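Local coordinates for protein formylmethanofuran--tetrahydromethanopterin formyltransferase (Methanosarcina barkeri, PDB 1M5S) that probably catalyses the reversible transfer of a formyl group from formylmethanofuran to tetrahydromethanopterin, an early step of methanogenesis from carbon dioxide, at residues P17-A21 and Q75-Y81; E53-L59 and A188-I194; E85-L89 and D115-L121. All blocks are in the same frame, centred on the assembly; numbering follows the deposited sequence.

Interaction 1 of 3, residues P17-A21 and Q75-Y81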
loop_
_atom_site.group_PDB
_atom_site.type_symbol
_atom_site.label_atom_id
_atom_site.label_comp_id
_atom_site.label_asym_id
_atom_site.label_seq_id
_atom_site.Cartn_x
_atom_site.Cartn_y
_atom_site.Cartn_z
ATOM N N PRO A 17 -24.559 -23.687 -4.625
ATOM C CA PRO A 17 -23.429 -24.530 -4.219
ATOM C C PRO A 17 -22.244 -24.388 -5.182
ATOM O O PRO A 17 -22.420 -24.094 -6.378
ATOM C CB PRO A 17 -24.020 -25.943 -4.230
ATOM C CG PRO A 17 -25.085 -25.873 -5.274
ATOM C CD PRO A 17 -25.686 -24.493 -5.134
ATOM N N ILE A 18 -21.038 -24.490 -4.633
ATOM C CA ILE A 18 -19.824 -24.436 -5.442
ATOM C C ILE A 18 -18.708 -25.246 -4.777
ATOM O O ILE A 18 -18.820 -25.631 -3.609
ATOM C CB ILE A 18 -19.375 -22.964 -5.668
ATOM C CG1 ILE A 18 -18.420 -22.885 -6.861
ATOM C CG2 ILE A 18 -18.764 -22.396 -4.390
ATOM C CD1 ILE A 18 -18.381 -21.534 -7.552
ATOM N N LYS A 19 -17.704 -25.626 -5.561
ATOM C CA LYS A 19 -16.556 -26.327 -5.007
ATOM C C LYS A 19 -15.481 -25.305 -4.637
ATOM O O LYS A 19 -15.133 -24.436 -5.447
ATOM C CB LYS A 19 -16.010 -27.329 -6.026
ATOM C CG LYS A 19 -17.057 -28.289 -6.576
ATOM C CD LYS A 19 -17.749 -29.058 -5.460
ATOM C CE LYS A 19 -18.677 -30.114 -6.028
ATOM N NZ LYS A 19 -19.151 -31.044 -4.973
ATOM N N ILE A 20 -14.950 -25.431 -3.423
ATOM C CA ILE A 20 -13.971 -24.477 -2.903
ATOM C C ILE A 20 -12.706 -25.185 -2.417
ATOM O O ILE A 20 -12.772 -26.051 -1.545
ATOM C CB ILE A 20 -14.560 -23.633 -1.728
ATOM C CG1 ILE A 20 -15.778 -22.823 -2.202
ATOM C CG2 ILE A 20 -13.501 -22.669 -1.198
ATOM C CD1 ILE A 20 -16.478 -22.054 -1.107
ATOM N N ALA A 21 -11.564 -24.807 -2.996
ATOM C CA ALA A 21 -10.252 -25.207 -2.481
ATOM C C ALA A 21 -9.612 -24.057 -1.695
ATOM O O ALA A 21 -9.671 -22.917 -2.123
ATOM C CB ALA A 21 -9.343 -25.624 -3.634
ATOM N N GLN A 75 -9.070 -18.801 -1.500
ATOM C CA GLN A 75 -10.047 -19.795 -1.903
ATOM C C GLN A 75 -10.173 -19.712 -3.408
ATOM O O GLN A 75 -10.165 -18.621 -3.973
ATOM C CB GLN A 75 -11.403 -19.524 -1.247
ATOM C CG GLN A 75 -11.446 -19.825 0.239
ATOM C CD GLN A 75 -12.812 -19.571 0.857
ATOM O OE1 GLN A 75 -13.814 -19.451 0.153
ATOM N NE2 GLN A 75 -12.856 -19.517 2.185
ATOM N N ILE A 76 -10.049 -20.863 -4.057
ATOM C CA ILE A 76 -10.294 -20.953 -5.483
ATOM C C ILE A 76 -11.509 -21.856 -5.660
ATOM O O ILE A 76 -11.628 -22.879 -4.987
ATOM C CB ILE A 76 -9.069 -21.525 -6.222
ATOM C CG1 ILE A 76 -7.877 -20.568 -6.059
ATOM C CG2 ILE A 76 -9.381 -21.710 -7.699
ATOM C CD1 ILE A 76 -6.507 -21.206 -6.300
ATOM N N CYS A 77 -12.491 -21.346 -6.396
ATOM C CA CYS A 77 -13.831 -21.926 -6.439
ATOM C C CYS A 77 -14.200 -22.265 -7.874
ATOM O O CYS A 77 -13.885 -21.514 -8.807
ATOM C CB CYS A 77 -14.868 -20.937 -5.891
ATOM S SG CYS A 77 -14.525 -20.248 -4.250
ATOM N N THR A 78 -14.989 -23.321 -8.031
ATOM C CA THR A 78 -15.437 -23.724 -9.353
ATOM C C THR A 78 -16.594 -24.732 -9.220
ATOM O O THR A 78 -16.804 -25.312 -8.145
ATOM C CB THR A 78 -14.237 -24.308 -10.145
ATOM O OG1 THR A 78 -14.419 -24.083 -11.547
ATOM C CG2 THR A 78 -14.078 -25.775 -9.862
ATOM N N PHE A 79 -17.429 -24.827 -10.252
ATOM C CA PHE A 79 -18.619 -25.676 -10.169
ATOM C C PHE A 79 -18.305 -27.163 -10.054
ATOM O O PHE A 79 -18.771 -27.818 -9.126
ATOM C CB PHE A 79 -19.556 -25.417 -11.353
ATOM C CG PHE A 79 -20.468 -24.241 -11.148
ATOM C CD1 PHE A 79 -20.972 -23.952 -9.879
ATOM C CD2 PHE A 79 -20.773 -23.383 -12.203
ATOM C CE1 PHE A 79 -21.760 -22.822 -9.657
ATOM C CE2 PHE A 79 -21.563 -22.248 -11.996
ATOM C CZ PHE A 79 -22.057 -21.967 -10.717
ATOM N N LYS A 80 -17.433 -27.662 -10.925
ATOM C CA LYS A 80 -17.050 -29.072 -10.908
ATOM C C LYS A 80 -15.660 -29.310 -10.306
ATOM O O LYS A 80 -14.730 -28.558 -10.583
ATOM C CB LYS A 80 -17.106 -29.633 -12.328
ATOM C CG LYS A 80 -18.467 -30.192 -12.709
ATOM C CD LYS A 80 -19.082 -29.449 -13.885
ATOM C CE LYS A 80 -20.488 -29.963 -14.167
ATOM N NZ LYS A 80 -21.330 -29.971 -12.931
ATOM N N TYR A 81 -15.516 -30.391 -9.536
ATOM C CA TYR A 81 -14.240 -30.779 -8.919
ATOM C C TYR A 81 -13.088 -30.976 -9.913
ATOM O O TYR A 81 -11.920 -30.845 -9.544
ATOM C CB TYR A 81 -14.404 -32.074 -8.120
ATOM C CG TYR A 81 -14.768 -31.903 -6.659
ATOM C CD1 TYR A 81 -14.327 -30.802 -5.923
ATOM C CD2 TYR A 81 -15.510 -32.880 -5.998
ATOM C CE1 TYR A 81 -14.620 -30.685 -4.552
ATOM C CE2 TYR A 81 -15.811 -32.773 -4.640
ATOM C CZ TYR A 81 -15.364 -31.678 -3.923
ATOM O OH TYR A 81 -15.658 -31.593 -2.579
HETATM O O HOH W 1 -21.096 -26.800 -7.404
#
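Lys19 buries more surface here than any other residue, with Ile18 and Phe79 next. Its backbone makes both hydrogen bonds of an antiparallel pair with Thr78, Lys19 N to Thr78 O and Thr78 N to Lys19 O, each 2.8 Å. Its side chain follows the opposite strand past its end: CG lies 3.1 Å from Phe79 O, and CD sits over the face of the Tyr81 ring, 3.8 Å from the centroid, in a CH-pi contact. The ammonium goes on over the same face, with NZ 4.2 Å from that centroid, a cation-pi interaction; the ring also takes a cation-pi contact from Lys113. Tyr81 opens helix 81-95, so Lys19 spans the turn from strand to helix. Ile18 packs CD1 against Cys77 CB at 3.9 Å and CG1 against Phe79 CD1 at 4.1 Å. The Phe79 ring turns an edge to Pro17 O, with CE1 3.6 Å away, and a water donates to Phe79 O at 3.1 Å and weakly to Pro17 O at 3.2 Å. Farther along, the next hydrogen-bonded pair adds Ala21 N to Ile76 O and Ile76 N to Ala21 O, each 2.8 Å. This ladder joins neighbouring strands of the central mixed sheet of the alpha/beta sandwich, and strand 147-170 flanks 17-21. Backbone pairing thus sets the register, while the lysine-tyrosine contact ties the end of the ladder to the start of the helix.

Interaction 2 of 3, residues E53-L59 and A188-I194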
loop_
_atom_site.group_PDB
_atom_site.type_symbol
_atom_site.label_atom_id
_atom_site.label_comp_id
_atom_site.label_asym_id
_atom_site.label_seq_id
_atom_site.Cartn_x
_atom_site.Cartn_y
_atom_site.Cartn_z
ATOM N N GLU A 53 -13.653 -18.664 -9.669
ATOM C CA GLU A 53 -13.995 -17.630 -8.703
ATOM C C GLU A 53 -13.007 -17.737 -7.556
ATOM O O GLU A 53 -12.934 -18.768 -6.890
ATOM C CB GLU A 53 -15.416 -17.835 -8.176
ATOM C CG GLU A 53 -16.461 -16.965 -8.845
ATOM C CD GLU A 53 -17.888 -17.413 -8.537
ATOM O OE1 GLU A 53 -18.168 -17.780 -7.375
ATOM O OE2 GLU A 53 -18.724 -17.407 -9.468
ATOM N N ALA A 54 -12.246 -16.675 -7.321
ATOM C CA ALA A 54 -11.151 -16.749 -6.369
ATOM C C ALA A 54 -10.949 -15.436 -5.623
ATOM O O ALA A 54 -11.380 -14.370 -6.066
ATOM C CB ALA A 54 -9.869 -17.153 -7.092
ATOM N N GLY A 55 -10.284 -15.521 -4.481
ATOM C CA GLY A 55 -9.983 -14.320 -3.733
ATOM C C GLY A 55 -9.266 -14.608 -2.435
ATOM O O GLY A 55 -9.108 -15.764 -2.017
ATOM N N ILE A 56 -8.847 -13.535 -1.781
ATOM C CA ILE A 56 -8.158 -13.646 -0.513
ATOM C C ILE A 56 -9.189 -13.758 0.605
ATOM O O ILE A 56 -10.155 -13.005 0.655
ATOM C CB ILE A 56 -7.238 -12.427 -0.298
ATOM C CG1 ILE A 56 -6.055 -12.509 -1.265
ATOM C CG2 ILE A 56 -6.755 -12.366 1.158
ATOM C CD1 ILE A 56 -5.369 -11.202 -1.477
ATOM N N GLU A 57 -9.015 -14.771 1.445
ATOM C CA GLU A 57 -9.926 -15.045 2.550
ATOM C C GLU A 57 -9.527 -14.188 3.746
ATOM O O GLU A 57 -10.352 -13.493 4.341
ATOM C CB GLU A 57 -9.856 -16.540 2.902
ATOM C CG GLU A 57 -10.710 -16.962 4.087
ATOM C CD GLU A 57 -10.440 -18.373 4.533
ATOM O OE1 GLU A 57 -10.355 -19.263 3.667
ATOM O OE2 GLU A 57 -10.293 -18.589 5.754
ATOM N N ARG A 58 -8.251 -14.256 4.090
ATOM C CA ARG A 58 -7.680 -13.494 5.206
ATOM C C ARG A 58 -6.177 -13.751 5.311
ATOM O O ARG A 58 -5.662 -14.753 4.792
ATOM C CB ARG A 58 -8.340 -13.918 6.521
ATOM C CG ARG A 58 -8.029 -15.366 6.908
ATOM C CD ARG A 58 -7.770 -15.543 8.406
ATOM N NE ARG A 58 -7.687 -16.954 8.815
ATOM C CZ ARG A 58 -6.735 -17.446 9.620
ATOM N NH1 ARG A 58 -5.772 -16.655 10.113
ATOM N NH2 ARG A 58 -6.658 -18.730 9.993
ATOM N N LEU A 59 -5.473 -12.789 5.892
ATOM C CA LEU A 59 -4.045 -12.908 6.142
ATOM C C LEU A 59 -3.771 -13.963 7.202
ATOM O O LEU A 59 -4.546 -14.116 8.141
ATOM C CB LEU A 59 -3.500 -11.556 6.604
ATOM C CG LEU A 59 -3.077 -10.503 5.579
ATOM C CD1 LEU A 59 -3.882 -10.619 4.311
ATOM C CD2 LEU A 59 -3.242 -9.129 6.202
ATOM N N ALA A 188 -12.475 -9.311 5.007
ATOM C CA ALA A 188 -11.138 -9.873 4.818
ATOM C C ALA A 188 -10.435 -10.180 6.148
ATOM O O ALA A 188 -9.366 -10.792 6.163
ATOM C CB ALA A 188 -10.287 -8.943 3.959
ATOM N N GLU A 189 -11.052 -9.786 7.261
ATOM C CA GLU A 189 -10.569 -10.196 8.583
ATOM C C GLU A 189 -11.150 -11.552 8.980
ATOM O O GLU A 189 -10.701 -12.164 9.946
ATOM C CB GLU A 189 -10.962 -9.184 9.661
ATOM C CG GLU A 189 -10.508 -7.747 9.452
ATOM C CD GLU A 189 -11.166 -6.776 10.448
ATOM O OE1 GLU A 189 -12.100 -7.183 11.183
ATOM O OE2 GLU A 189 -10.763 -5.594 10.483
ATOM N N LEU A 190 -12.212 -11.963 8.292
ATOM C CA LEU A 190 -13.003 -13.123 8.701
ATOM C C LEU A 190 -12.601 -14.428 8.006
ATOM O O LEU A 190 -12.468 -14.488 6.781
ATOM C CB LEU A 190 -14.493 -12.847 8.466
ATOM C CG LEU A 190 -15.118 -11.678 9.233
ATOM C CD1 LEU A 190 -16.578 -11.543 8.852
ATOM C CD2 LEU A 190 -14.982 -11.901 10.721
ATOM N N GLU A 191 -12.484 -15.490 8.797
ATOM C CA GLU A 191 -12.141 -16.807 8.267
ATOM C C GLU A 191 -13.316 -17.401 7.502
ATOM O O GLU A 191 -14.472 -17.137 7.831
ATOM C CB GLU A 191 -11.744 -17.742 9.413
ATOM C CG GLU A 191 -11.016 -19.009 8.977
ATOM C CD GLU A 191 -10.262 -19.692 10.115
ATOM O OE1 GLU A 191 -9.710 -18.989 10.989
ATOM O OE2 GLU A 191 -10.200 -20.938 10.125
ATOM N N GLY A 192 -13.015 -18.103 6.413
ATOM C CA GLY A 192 -14.016 -18.933 5.773
ATOM C C GLY A 192 -14.711 -18.305 4.587
ATOM O O GLY A 192 -15.438 -18.989 3.862
ATOM N N THR A 193 -14.482 -17.013 4.366
ATOM C CA THR A 193 -15.155 -16.301 3.281
ATOM C C THR A 193 -14.196 -15.517 2.399
ATOM O O THR A 193 -13.123 -15.104 2.840
ATOM C CB THR A 193 -16.204 -15.316 3.821
ATOM O OG1 THR A 193 -15.651 -14.590 4.924
ATOM C CG2 THR A 193 -17.452 -16.049 4.271
ATOM N N ILE A 194 -14.603 -15.324 1.150
ATOM C CA ILE A 194 -13.921 -14.441 0.217
ATOM C C ILE A 194 -14.925 -13.543 -0.507
ATOM O O ILE A 194 -16.135 -13.776 -0.475
ATOM C CB ILE A 194 -13.109 -15.230 -0.857
ATOM C CG1 ILE A 194 -14.041 -16.101 -1.716
ATOM C CG2 ILE A 194 -12.024 -16.054 -0.193
ATOM C CD1 ILE A 194 -13.506 -16.400 -3.116
HETATM O O HOH W 2 -12.484 -12.042 2.320
HETATM O O HOH W 3 -12.773 -13.413 4.580
HETATM O O HOH W 4 -6.941 -10.527 7.285
#
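Ala188, just beyond helix 173-187, has its O 3.3 Å from Arg58 CB, and a water 2.7 Å from Ala188 O and 3.0 Å from Leu59 N bridges the two. The carboxylate of Glu189 hydrogen-bonds to Ser61 of the second subunit. Leu190 starts a type II beta turn that ends at Thr193. Glu191 OE1 forms a salt bridge with Arg58 NH2 at 3.2 Å, although the stronger partner of Arg58 is Glu64. Gly192, at phi 98°, has a conformation that would force a side chain against the preceding carbonyl; its N donates to Glu57 OE2 at 2.8 Å. Glu57 also reaches Arg22 and Gln75. The segments thus join strand 53-60, from the N-terminal part of the chain, to the helix-turn-strand connection of the proximal lobe. Thr193 O approaches Glu57 CA at 3.2 Å in a CA-H...O contact; a water lies 3.2 Å from Thr193 O and 3.0 Å from Ile56 O. Ile194 points toward the strand, its CG2 3.5 Å from Gly55 O and 3.8 Å from Glu57 CB.

Interaction 3 of 3, residues E85-L89 and D115-L121. Unlike the reference sequence in segment 115-121: Asp115 (reference Phe).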
loop_
_atom_site.group_PDB
_atom_site.type_symbol
_atom_site.label_atom_id
_atom_site.label_comp_id
_atom_site.label_asym_id
_atom_site.label_seq_id
_atom_site.Cartn_x
_atom_site.Cartn_y
_atom_site.Cartn_z
ATOM N N GLU A 85 -9.229 -28.821 -9.614
ATOM C CA GLU A 85 -7.879 -29.379 -9.666
ATOM C C GLU A 85 -7.082 -28.722 -10.783
ATOM O O GLU A 85 -5.927 -28.354 -10.596
ATOM C CB GLU A 85 -7.933 -30.898 -9.891
ATOM C CG GLU A 85 -6.566 -31.566 -10.089
ATOM C CD GLU A 85 -6.575 -33.063 -9.789
ATOM O OE1 GLU A 85 -7.455 -33.777 -10.315
ATOM O OE2 GLU A 85 -5.691 -33.528 -9.036
ATOM N N GLU A 86 -7.741 -28.506 -11.915
ATOM C CA GLU A 86 -7.129 -27.843 -13.060
ATOM C C GLU A 86 -6.739 -26.406 -12.715
ATOM O O GLU A 86 -5.621 -25.978 -13.006
ATOM C CB GLU A 86 -8.102 -27.851 -14.243
ATOM C CG GLU A 86 -7.513 -27.416 -15.582
ATOM C CD GLU A 86 -8.559 -27.357 -16.692
ATOM O OE1 GLU A 86 -9.609 -28.031 -16.577
ATOM O OE2 GLU A 86 -8.333 -26.631 -17.681
ATOM N N GLN A 87 -7.655 -25.683 -12.068
ATOM C CA GLN A 87 -7.427 -24.287 -11.706
ATOM C C GLN A 87 -6.338 -24.168 -10.656
ATOM O O GLN A 87 -5.524 -23.250 -10.696
ATOM C CB GLN A 87 -8.711 -23.650 -11.179
ATOM C CG GLN A 87 -9.666 -23.227 -12.261
ATOM C CD GLN A 87 -9.037 -22.288 -13.265
ATOM O OE1 GLN A 87 -8.718 -21.149 -12.943
ATOM N NE2 GLN A 87 -8.898 -22.747 -14.505
ATOM N N LEU A 88 -6.316 -25.120 -9.730
ATOM C CA LEU A 88 -5.272 -25.180 -8.720
ATOM C C LEU A 88 -3.902 -25.377 -9.356
ATOM O O LEU A 88 -2.956 -24.661 -9.030
ATOM C CB LEU A 88 -5.550 -26.316 -7.741
ATOM C CG LEU A 88 -6.675 -26.045 -6.749
ATOM C CD1 LEU A 88 -6.946 -27.289 -5.925
ATOM C CD2 LEU A 88 -6.292 -24.887 -5.855
ATOM N N LEU A 89 -3.821 -26.295 -10.314
ATOM C CA LEU A 89 -2.566 -26.584 -10.997
ATOM C C LEU A 89 -2.038 -25.363 -11.723
ATOM O O LEU A 89 -0.900 -24.965 -11.517
ATOM C CB LEU A 89 -2.737 -27.742 -11.998
ATOM C CG LEU A 89 -2.185 -29.103 -11.579
ATOM C CD1 LEU A 89 -0.735 -28.951 -11.149
ATOM C CD2 LEU A 89 -3.026 -29.658 -10.442
ATOM N N ASP A 115 -6.758 -32.798 -3.667
ATOM C CA ASP A 115 -6.072 -32.794 -4.951
ATOM C C ASP A 115 -4.564 -32.800 -4.684
ATOM O O ASP A 115 -4.089 -32.094 -3.793
ATOM C CB ASP A 115 -6.476 -31.558 -5.761
ATOM C CG ASP A 115 -7.966 -31.532 -6.091
ATOM O OD1 ASP A 115 -8.710 -30.740 -5.472
ATOM O OD2 ASP A 115 -8.394 -32.291 -6.985
ATOM N N ASN A 116 -3.829 -33.668 -5.374
ATOM C CA ASN A 116 -2.404 -33.853 -5.082
ATOM C C ASN A 116 -1.513 -32.865 -5.840
ATOM O O ASN A 116 -0.475 -33.236 -6.391
ATOM C CB ASN A 116 -1.981 -35.311 -5.353
ATOM C CG ASN A 116 -1.974 -35.671 -6.841
ATOM O OD1 ASN A 116 -2.622 -35.020 -7.674
ATOM N ND2 ASN A 116 -1.222 -36.717 -7.180
ATOM N N VAL A 117 -1.862 -31.586 -5.724
ATOM C CA VAL A 117 -1.200 -30.497 -6.439
ATOM C C VAL A 117 0.323 -30.469 -6.229
ATOM O O VAL A 117 1.080 -30.350 -7.188
ATOM C CB VAL A 117 -1.807 -29.134 -6.014
ATOM C CG1 VAL A 117 -1.223 -27.999 -6.846
ATOM C CG2 VAL A 117 -3.320 -29.179 -6.164
ATOM N N GLY A 118 0.758 -30.641 -4.984
ATOM C CA GLY A 118 2.178 -30.623 -4.683
ATOM C C GLY A 118 2.948 -31.747 -5.357
ATOM O O GLY A 118 4.084 -31.561 -5.797
ATOM N N PHE A 119 2.347 -32.933 -5.396
ATOM C CA PHE A 119 2.936 -34.070 -6.097
ATOM C C PHE A 119 3.068 -33.731 -7.576
ATOM O O PHE A 119 4.100 -33.984 -8.188
ATOM C CB PHE A 119 2.062 -35.321 -5.912
ATOM C CG PHE A 119 2.545 -36.526 -6.683
ATOM C CD1 PHE A 119 2.133 -36.739 -7.998
ATOM C CD2 PHE A 119 3.441 -37.424 -6.110
ATOM C CE1 PHE A 119 2.611 -37.824 -8.737
ATOM C CE2 PHE A 119 3.929 -38.515 -6.839
ATOM C CZ PHE A 119 3.512 -38.712 -8.156
ATOM N N LYS A 120 2.043 -33.091 -8.128
ATOM C CA LYS A 120 2.009 -32.796 -9.552
ATOM C C LYS A 120 2.981 -31.686 -9.926
ATOM O O LYS A 120 3.520 -31.675 -11.029
ATOM C CB LYS A 120 0.589 -32.418 -9.979
ATOM C CG LYS A 120 -0.389 -33.585 -9.963
ATOM C CD LYS A 120 -1.775 -33.142 -10.392
ATOM C CE LYS A 120 -2.444 -34.171 -11.290
ATOM N NZ LYS A 120 -3.515 -33.551 -12.120
ATOM N N LEU A 121 3.227 -30.772 -8.994
ATOM C CA LEU A 121 4.111 -29.633 -9.248
ATOM C C LEU A 121 5.590 -30.003 -9.150
ATOM O O LEU A 121 6.420 -29.418 -9.850
ATOM C CB LEU A 121 3.799 -28.486 -8.270
ATOM C CG LEU A 121 2.503 -27.697 -8.492
ATOM C CD1 LEU A 121 2.361 -26.628 -7.426
ATOM C CD2 LEU A 121 2.509 -27.072 -9.878
#
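Two carboxylates face each other across this contact: Glu85 OE2 lies 3.6 Å from Asp115 OD2, a like-charge approach, and Asp115 OD1 is buried without a partner in the model. Relief for Glu85 comes from Lys120, whose NZ is 3.8 Å from Glu85 OE2, a long salt bridge. Asp115 belongs to strand 113-115 and replaces the phenylalanine of the reference sequence; its OD2 is 3.3 Å from Glu85 CB and its OD1 3.9 Å from Leu88 CD1, so the acid sits against aliphatic carbon as well as charge. Asn116 then centres an inverse gamma turn and occupies the N-cap position, from which helix 117-122 starts. Below the acids the packing is apolar. Leu88 CB meets Val117 CG2 at 4.0 Å, Leu89 CD2 reaches the same Val117 CG2 at 4.3 Å and Lys120 CD at 3.7 Å, and Leu89 CD1 touches Leu121 CD2 at 4.0 Å. The segment axes come no closer than 10.6 Å and cross at -51°, so the helices meet through these side chains rather than backbone to backbone. Leu88 and Val117 both rest on Ile155 of strand 147-170, placing the two helices on one face of the central sheet. With no hydrogen bond between the segments, the contact depends chiefly on aliphatic packing, and its charged end contributes one long ion pair set against a close carboxylate pair.

How the interactions relate
From the N terminus, strand 12-26 runs first; its residues 17-21 wait for 75-81 to close the loop of interaction 1. Within that loop lies strand 53-60, whose residues 53-59 are met much later by 188-194, which closes the long loop of interaction 2, so interactions 1 and 2 cross. They also touch: Cys77 N lies 2.7 Å from Glu53 O. The chain goes from 75-81 straight into helix 81-95, and 115-121 closes the short loop of interaction 3 on 85-89, in series with interaction 1 and wholly within the span of interaction 2. Leu88 rests on Ala21 and Ile76. Joined are strands 12-26, 53-60 and 71-78, helices 81-95 and 117-122, and the turn before strand 193-194.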